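Local coordinates for molybdopterin biosynthesis Mog protein (Mycobacterium tuberculosis, PDB 2G4R) that probably acts in molybdenum cofactor biosynthesis, binding molybdopterin through a MogA-type domain, at residues E82-V87 and T123-L128. Numbering follows the deposited sequence.
Sequences EHTVAV and TLIINL
Thr84 and Ile125 have the nearest CA atoms across the contact, at 7.9 Å, where segment 82-87 of helix 80-87 lies over strand 123-128 with the axes of the two segments 10.1 Å apart and running almost antiparallel at 169°. This is helix-on-sheet packing in the alpha/beta fold of the probable molybdopterin-binding domain: the strand lies inside a mixed sheet, next to the parallel strand 65-69 and the antiparallel strand 117-120, and the helix covers one face of it. Ile126, on the other face, meets Leu95 and Ile99 of helix 93-102. The example illustrates how a short helix can present one face to a strand through residues three apart, Thr84 and Val87. Thr84 is the central piece, because its two branches do different work. Its methyl, CG2, is anti to the backbone N and meets the Ile125 methyl CG2 at 3.9 Å. Its hydroxyl, beside the backbone N at chi1 -55°, hydrogen-bonds back to the carbonyl oxygen of Thr80 in the preceding turn, while also lying close to the side-chain amide of Asn127, which arrives from the opposite direction. Leu55 of helix 49-60 and Val116 also touch Thr84, which is buried. One turn farther along, the apolar contact becomes looser: Ile125 extends its long branch, with chi2 near 180° (-168°), until CD1 lies 4.4 Å from Val87 CG1.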
ATOM      1  N   GLU A  82      -7.951 -12.535 -14.264  1.00 30.63           N
ATOM      2  CA  GLU A  82      -9.298 -12.007 -14.480  1.00 30.94           C
ATOM      3  C   GLU A  82      -9.322 -10.529 -14.727  1.00 30.48           C
ATOM      4  O   GLU A  82      -9.954 -10.075 -15.676  1.00 29.96           O
ATOM      5  CB  GLU A  82     -10.216 -12.325 -13.277  1.00 32.52           C
ATOM      6  CG  GLU A  82     -10.684 -13.736 -13.163  1.00 36.26           C
ATOM      7  CD  GLU A  82      -9.633 -14.736 -12.657  1.00 41.34           C
ATOM      8  OE1 GLU A  82      -8.546 -14.349 -12.161  1.00 42.09           O
ATOM      9  OE2 GLU A  82      -9.919 -15.949 -12.776  1.00 45.67           O
ATOM     10  N   HIS A  83      -8.697  -9.754 -13.852  1.00 30.10           N
ATOM     11  CA  HIS A  83      -8.616  -8.313 -14.052  1.00 30.64           C
ATOM     12  C   HIS A  83      -7.905  -7.874 -15.340  1.00 31.89           C
ATOM     13  O   HIS A  83      -8.275  -6.840 -15.920  1.00 31.61           O
ATOM     14  CB  HIS A  83      -8.042  -7.582 -12.844  1.00 31.09           C
ATOM     15  CG  HIS A  83      -8.985  -7.521 -11.696  1.00 32.45           C
ATOM     16  ND1 HIS A  83      -9.966  -6.553 -11.588  1.00 32.86           N
ATOM     17  CD2 HIS A  83      -9.156  -8.352 -10.641  1.00 32.60           C
ATOM     18  CE1 HIS A  83     -10.679  -6.777 -10.494  1.00 32.73           C
ATOM     19  NE2 HIS A  83     -10.187  -7.839  -9.882  1.00 29.05           N
ATOM     20  N   THR A  84      -6.885  -8.640 -15.757  1.00 31.43           N
ATOM     21  CA  THR A  84      -6.115  -8.385 -16.976  1.00 30.65           C
ATOM     22  C   THR A  84      -6.990  -8.672 -18.207  1.00 30.51           C
ATOM     23  O   THR A  84      -7.073  -7.843 -19.135  1.00 29.75           O
ATOM     24  CB  THR A  84      -4.827  -9.278 -16.973  1.00 29.97           C
ATOM     25  OG1 THR A  84      -4.077  -9.042 -15.763  1.00 29.58           O
ATOM     26  CG2 THR A  84      -3.928  -9.048 -18.174  1.00 33.04           C
ATOM     27  N   VAL A  85      -7.593  -9.858 -18.228  1.00 30.78           N
ATOM     28  CA  VAL A  85      -8.497 -10.229 -19.314  1.00 31.84           C
ATOM     29  C   VAL A  85      -9.601  -9.163 -19.466  1.00 32.71           C
ATOM     30  O   VAL A  85      -9.967  -8.839 -20.590  1.00 32.29           O
ATOM     31  CB  VAL A  85      -9.174 -11.600 -19.109  1.00 30.94           C
ATOM     32  CG1 VAL A  85     -10.368 -11.829 -20.168  1.00 33.30           C
ATOM     33  CG2 VAL A  85      -8.150 -12.757 -19.187  1.00 34.98           C
ATOM     34  N   ALA A  86     -10.110  -8.629 -18.354  1.00 32.56           N
ATOM     35  CA  ALA A  86     -11.190  -7.627 -18.428  1.00 34.09           C
ATOM     36  C   ALA A  86     -10.748  -6.391 -19.181  1.00 35.15           C
ATOM     37  O   ALA A  86     -11.519  -5.836 -19.938  1.00 37.06           O
ATOM     38  CB  ALA A  86     -11.689  -7.226 -17.000  1.00 34.19           C
ATOM     39  N   VAL A  87      -9.512  -5.954 -18.959  1.00 34.23           N
ATOM     40  CA  VAL A  87      -8.957  -4.788 -19.618  1.00 33.60           C
ATOM     41  C   VAL A  87      -8.535  -5.059 -21.066  1.00 33.25           C
ATOM     42  O   VAL A  87      -8.594  -4.179 -21.915  1.00 32.02           O
ATOM     43  CB  VAL A  87      -7.746  -4.247 -18.811  1.00 34.10           C
ATOM     44  CG1 VAL A  87      -7.075  -3.124 -19.499  1.00 37.64           C
ATOM     45  CG2 VAL A  87      -8.204  -3.765 -17.451  1.00 36.04           C
ATOM     46  N   THR A 123      -1.415  -0.887 -26.029  1.00 33.53           N
ATOM     47  CA  THR A 123      -0.584  -1.259 -24.899  1.00 32.95           C
ATOM     48  C   THR A 123      -0.456  -2.794 -24.778  1.00 31.00           C
ATOM     49  O   THR A 123      -1.439  -3.535 -24.811  1.00 29.70           O
ATOM     50  CB  THR A 123      -1.222  -0.705 -23.582  1.00 33.73           C
ATOM     51  OG1 THR A 123      -1.362   0.718 -23.683  1.00 34.42           O
ATOM     52  CG2 THR A 123      -0.405  -1.048 -22.400  1.00 32.95           C
ATOM     53  N   LEU A 124       0.776  -3.258 -24.663  1.00 29.91           N
ATOM     54  CA  LEU A 124       1.021  -4.650 -24.494  1.00 29.73           C
ATOM     55  C   LEU A 124       1.068  -4.886 -22.988  1.00 28.44           C
ATOM     56  O   LEU A 124       1.743  -4.156 -22.267  1.00 28.13           O
ATOM     57  CB  LEU A 124       2.298  -5.042 -25.157  1.00 29.89           C
ATOM     58  CG  LEU A 124       2.899  -6.429 -24.894  1.00 28.97           C
ATOM     59  CD1 LEU A 124       2.053  -7.534 -25.514  1.00 32.62           C
ATOM     60  CD2 LEU A 124       4.290  -6.438 -25.473  1.00 31.35           C
ATOM     61  N   ILE A 125       0.317  -5.858 -22.530  1.00 25.76           N
ATOM     62  CA  ILE A 125       0.274  -6.249 -21.101  1.00 27.90           C
ATOM     63  C   ILE A 125       0.777  -7.679 -20.945  1.00 27.59           C
ATOM     64  O   ILE A 125       0.280  -8.582 -21.614  1.00 27.29           O
ATOM     65  CB  ILE A 125      -1.151  -6.186 -20.479  1.00 28.17           C
ATOM     66  CG1 ILE A 125      -1.820  -4.882 -20.884  1.00 30.91           C
ATOM     67  CG2 ILE A 125      -1.110  -6.495 -18.941  1.00 27.21           C
ATOM     68  CD1 ILE A 125      -3.009  -4.577 -20.178  1.00 28.59           C
ATOM     69  N   ILE A 126       1.682  -7.845 -19.996  1.00 27.70           N
ATOM     70  CA  ILE A 126       2.372  -9.115 -19.658  1.00 28.48           C
ATOM     71  C   ILE A 126       2.165  -9.495 -18.184  1.00 27.32           C
ATOM     72  O   ILE A 126       2.578  -8.769 -17.298  1.00 25.42           O
ATOM     73  CB  ILE A 126       3.874  -8.961 -19.905  1.00 26.89           C
ATOM     74  CG1 ILE A 126       4.172  -8.349 -21.311  1.00 30.41           C
ATOM     75  CG2 ILE A 126       4.603 -10.298 -19.691  1.00 28.96           C
ATOM     76  CD1 ILE A 126       3.702  -9.218 -22.498  1.00 32.57           C
ATOM     77  N   ASN A 127       1.499 -10.621 -17.905  1.00 27.06           N
ATOM     78  CA  ASN A 127       1.435 -11.120 -16.528  1.00 27.09           C
ATOM     79  C   ASN A 127       2.640 -12.048 -16.286  1.00 27.49           C
ATOM     80  O   ASN A 127       2.891 -12.967 -17.073  1.00 28.25           O
ATOM     81  CB  ASN A 127       0.166 -11.926 -16.214  1.00 28.82           C
ATOM     82  CG  ASN A 127      -1.156 -11.122 -16.262  1.00 27.30           C
ATOM     83  OD1 ASN A 127      -1.217  -9.885 -16.061  1.00 34.13           O
ATOM     84  ND2 ASN A 127      -2.236 -11.873 -16.388  1.00 24.07           N
ATOM     85  N   LEU A 128       3.387 -11.769 -15.232  1.00 27.71           N
ATOM     86  CA  LEU A 128       4.462 -12.632 -14.743  1.00 28.20           C
ATOM     87  C   LEU A 128       4.133 -13.170 -13.353  1.00 30.74           C
ATOM     88  O   LEU A 128       3.376 -12.560 -12.603  1.00 29.01           O
ATOM     89  CB  LEU A 128       5.756 -11.877 -14.632  1.00 28.64           C
ATOM     90  CG  LEU A 128       6.355 -11.277 -15.890  1.00 28.47           C
ATOM     91  CD1 LEU A 128       7.592 -10.526 -15.593  1.00 31.50           C
ATOM     92  CD2 LEU A 128       6.614 -12.351 -16.885  1.00 29.62           C
TER